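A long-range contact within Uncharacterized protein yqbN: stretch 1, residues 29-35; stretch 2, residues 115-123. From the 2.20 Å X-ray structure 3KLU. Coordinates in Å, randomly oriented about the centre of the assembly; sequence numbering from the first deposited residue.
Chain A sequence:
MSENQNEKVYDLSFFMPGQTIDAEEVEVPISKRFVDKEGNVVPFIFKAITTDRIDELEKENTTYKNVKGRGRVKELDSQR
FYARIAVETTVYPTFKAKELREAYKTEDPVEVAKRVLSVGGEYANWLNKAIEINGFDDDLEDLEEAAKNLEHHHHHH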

# COMPACT_ATOMS: atom_id res chain seq x y z
N PRO A 29 -9.44 -7.75 -4.49
CA PRO A 29 -9.90 -8.67 -3.43
C PRO A 29 -8.73 -9.54 -2.95
O PRO A 29 -8.56 -10.67 -3.36
CB PRO A 29 -10.99 -9.45 -4.12
CG PRO A 29 -10.45 -9.59 -5.51
CD PRO A 29 -9.83 -8.22 -5.82
N ILE A 30 -7.93 -8.99 -2.04
CA ILE A 30 -6.78 -9.70 -1.50
C ILE A 30 -7.12 -10.96 -0.72
O ILE A 30 -6.28 -11.85 -0.60
CB ILE A 30 -5.97 -8.73 -0.61
CG1 ILE A 30 -5.21 -7.74 -1.50
CG2 ILE A 30 -5.01 -9.51 0.31
CD1 ILE A 30 -4.12 -8.36 -2.33
N SER A 31 -8.32 -11.02 -0.15
CA SER A 31 -8.73 -12.20 0.61
C SER A 31 -10.24 -12.39 0.67
O SER A 31 -11.01 -11.43 0.80
CB SER A 31 -8.19 -12.14 2.04
OG SER A 31 -8.77 -13.17 2.81
N LYS A 32 -10.66 -13.65 0.57
CA LYS A 32 -12.08 -13.95 0.61
C LYS A 32 -12.61 -14.04 2.06
O LYS A 32 -13.81 -14.18 2.28
CB LYS A 32 -12.37 -15.25 -0.13
CG LYS A 32 -12.06 -15.24 -1.64
CD LYS A 32 -12.36 -16.63 -2.21
CE LYS A 32 -11.97 -16.80 -3.67
NZ LYS A 32 -12.06 -18.25 -4.07
N ARG A 33 -11.71 -13.91 3.03
CA ARG A 33 -12.06 -13.98 4.44
C ARG A 33 -12.62 -12.64 4.91
O ARG A 33 -13.11 -12.56 6.03
CB ARG A 33 -10.85 -14.35 5.30
CG ARG A 33 -10.23 -15.69 4.98
CD ARG A 33 -8.81 -15.72 5.51
NE ARG A 33 -8.76 -15.07 6.79
CZ ARG A 33 -7.86 -14.18 7.16
NH1 ARG A 33 -6.88 -13.82 6.36
NH2 ARG A 33 -7.98 -13.61 8.33
N PHE A 34 -12.53 -11.60 4.09
CA PHE A 34 -13.11 -10.34 4.52
C PHE A 34 -14.40 -10.08 3.77
O PHE A 34 -14.38 -9.85 2.56
CB PHE A 34 -12.14 -9.18 4.30
CG PHE A 34 -10.77 -9.43 4.85
CD1 PHE A 34 -10.60 -9.90 6.15
CD2 PHE A 34 -9.64 -9.21 4.07
CE1 PHE A 34 -9.31 -10.14 6.67
CE2 PHE A 34 -8.37 -9.45 4.58
CZ PHE A 34 -8.21 -9.92 5.89
N VAL A 35 -15.53 -10.11 4.48
CA VAL A 35 -16.83 -9.87 3.85
C VAL A 35 -17.68 -8.90 4.66
O VAL A 35 -17.45 -8.69 5.86
CB VAL A 35 -17.63 -11.19 3.64
CG1 VAL A 35 -16.94 -12.04 2.57
CG2 VAL A 35 -17.73 -11.95 4.92
N ARG A 115 -0.98 -9.48 11.21
CA ARG A 115 -2.05 -10.09 11.97
C ARG A 115 -3.37 -10.06 11.18
O ARG A 115 -4.15 -10.99 11.29
CB ARG A 115 -2.16 -9.39 13.33
CG ARG A 115 -0.84 -9.51 14.08
CD ARG A 115 -0.83 -8.90 15.46
NE ARG A 115 0.49 -9.08 16.06
CZ ARG A 115 0.85 -8.61 17.26
NH1 ARG A 115 -0.00 -7.91 18.00
NH2 ARG A 115 2.06 -8.86 17.75
N VAL A 116 -3.61 -9.04 10.35
CA VAL A 116 -4.85 -9.01 9.56
C VAL A 116 -4.77 -10.02 8.41
O VAL A 116 -5.69 -10.81 8.21
CB VAL A 116 -5.14 -7.62 8.92
CG1 VAL A 116 -6.39 -7.72 8.00
CG2 VAL A 116 -5.37 -6.54 10.01
N LEU A 117 -3.70 -9.98 7.62
CA LEU A 117 -3.53 -10.92 6.50
C LEU A 117 -2.81 -12.15 7.10
O LEU A 117 -1.66 -12.46 6.75
CB LEU A 117 -2.68 -10.24 5.40
CG LEU A 117 -3.34 -8.96 4.83
CD1 LEU A 117 -2.32 -8.10 4.11
CD2 LEU A 117 -4.44 -9.34 3.89
N SER A 118 -3.48 -12.83 8.02
CA SER A 118 -2.86 -13.96 8.72
C SER A 118 -2.64 -15.27 7.96
O SER A 118 -2.13 -16.24 8.52
CB SER A 118 -3.63 -14.24 10.01
OG SER A 118 -5.01 -14.36 9.74
N VAL A 119 -3.02 -15.31 6.69
CA VAL A 119 -2.78 -16.46 5.85
C VAL A 119 -1.59 -16.06 4.97
O VAL A 119 -1.65 -15.06 4.25
CB VAL A 119 -3.99 -16.79 5.02
CG1 VAL A 119 -3.64 -17.84 4.00
CG2 VAL A 119 -5.09 -17.30 5.96
N GLY A 120 -0.50 -16.82 5.08
CA GLY A 120 0.71 -16.54 4.36
C GLY A 120 0.54 -15.95 2.98
O GLY A 120 0.97 -14.81 2.71
N GLY A 121 -0.08 -16.74 2.10
CA GLY A 121 -0.30 -16.31 0.73
C GLY A 121 -0.93 -14.93 0.61
O GLY A 121 -0.52 -14.17 -0.25
N GLU A 122 -1.90 -14.60 1.47
CA GLU A 122 -2.55 -13.29 1.40
C GLU A 122 -1.53 -12.19 1.65
O GLU A 122 -1.48 -11.19 0.95
CB GLU A 122 -3.65 -13.16 2.46
CG GLU A 122 -4.77 -14.18 2.37
CD GLU A 122 -5.70 -14.10 3.58
OE1 GLU A 122 -5.24 -13.60 4.65
OE2 GLU A 122 -6.88 -14.53 3.47
N TYR A 123 -0.73 -12.37 2.68
CA TYR A 123 0.25 -11.38 2.99
C TYR A 123 1.24 -11.16 1.84
O TYR A 123 1.60 -10.02 1.50
CB TYR A 123 1.01 -11.78 4.22
CG TYR A 123 1.93 -10.70 4.65
CD1 TYR A 123 1.45 -9.60 5.37
CD2 TYR A 123 3.27 -10.73 4.31
CE1 TYR A 123 2.32 -8.54 5.74
CE2 TYR A 123 4.15 -9.68 4.67
CZ TYR A 123 3.67 -8.60 5.39
OH TYR A 123 4.52 -7.59 5.76

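Contact between residues 29-35 and 115-123 of Uncharacterized protein yqbN, two stretches of one chain whose touching residues lie at least 82 positions apart in sequence. In backbone terms, stretch 1 has no regular helix or strand, but a type I beta turn runs from Ser31 to Phe34. Stretch 2 joins two helices: the first includes Arg115 and Val116, Leu117 is the first residue to leave helical phi/psi, and the next helix starts at Gly120 with Val119 at its N-cap position. The backbones of the two stretches come nearest, CA to CA, at Ile30 and Glu122, where the two CA atoms are 6.3 Å apart; at the other end, Phe34 CA and Val116 CA are 9.8 Å apart, so the wider gap there is spanned by the phenylalanine side chain. No backbone-to-backbone hydrogen bond links the stretches; side chains make the contact, which buries 351 Å² summed over both sides.

The hydrogen bonds and the salt bridge across the stretches converge on the carboxylate of Glu122, whose side chain leaves the start of the second helix toward the turn. Ser31 OG donates to Glu122 OE2 in a very short hydrogen bond of 2.4 Å. The same hydroxyl oxygen accepts from the backbone of its own turn, Arg33 N to Ser31 OG at 3.0 Å, and so couples the turn to the glutamate. Arg33 adds charge to the pairing: its guanidinium forms a salt bridge with Glu122, including a hydrogen bond from Arg33 NH1 to Glu122 OE2 of 3.0 Å that is close to straight (164°). Arg33 NH1 and Glu122 OE1 are modelled only 2.4 Å apart, too close to be realistic, so the fine geometry of the bridge is less certain than the pairing of opposite charges. Within stretch 2, Val119 N makes a weak hydrogen bond of 3.5 Å to Glu122 OE1, which relates the carboxylate to the N-cap residue of its own helix. Arg33 NH2 reaches the end of the first helix and the loop after it, lying 3.6 Å from Val116 O, near the guanidinium plane, and 3.4 Å from Ser118 OG.

The apolar contacts centre on Leu117, which meets both Ile30 and Phe34. Its CA-to-CB bond points sideways, yet the end of the side chain comes nearer to stretch 1, placing Leu117 CD2 3.6 Å from Ile30 CG2 and 4.0 Å from Phe34 CE2. One methyl group thus touches residues on both sides of Ser31 and Arg33 in the sequence. The Phe34 ring presents its edge to Leu117 CD2, and its tip packs against Val116, with Phe34 CZ 3.6 Å from Val116 CG1. Phe34 CZ also lies 3.5 Å from Val116 O, near the ring plane, where the slightly positive ring edge suits a carbonyl oxygen. Ile30 CG2 further approaches the second helix, 4.0 Å from Glu122 O. Together these contacts place hydrocarbon packing beside the Glu122 cluster.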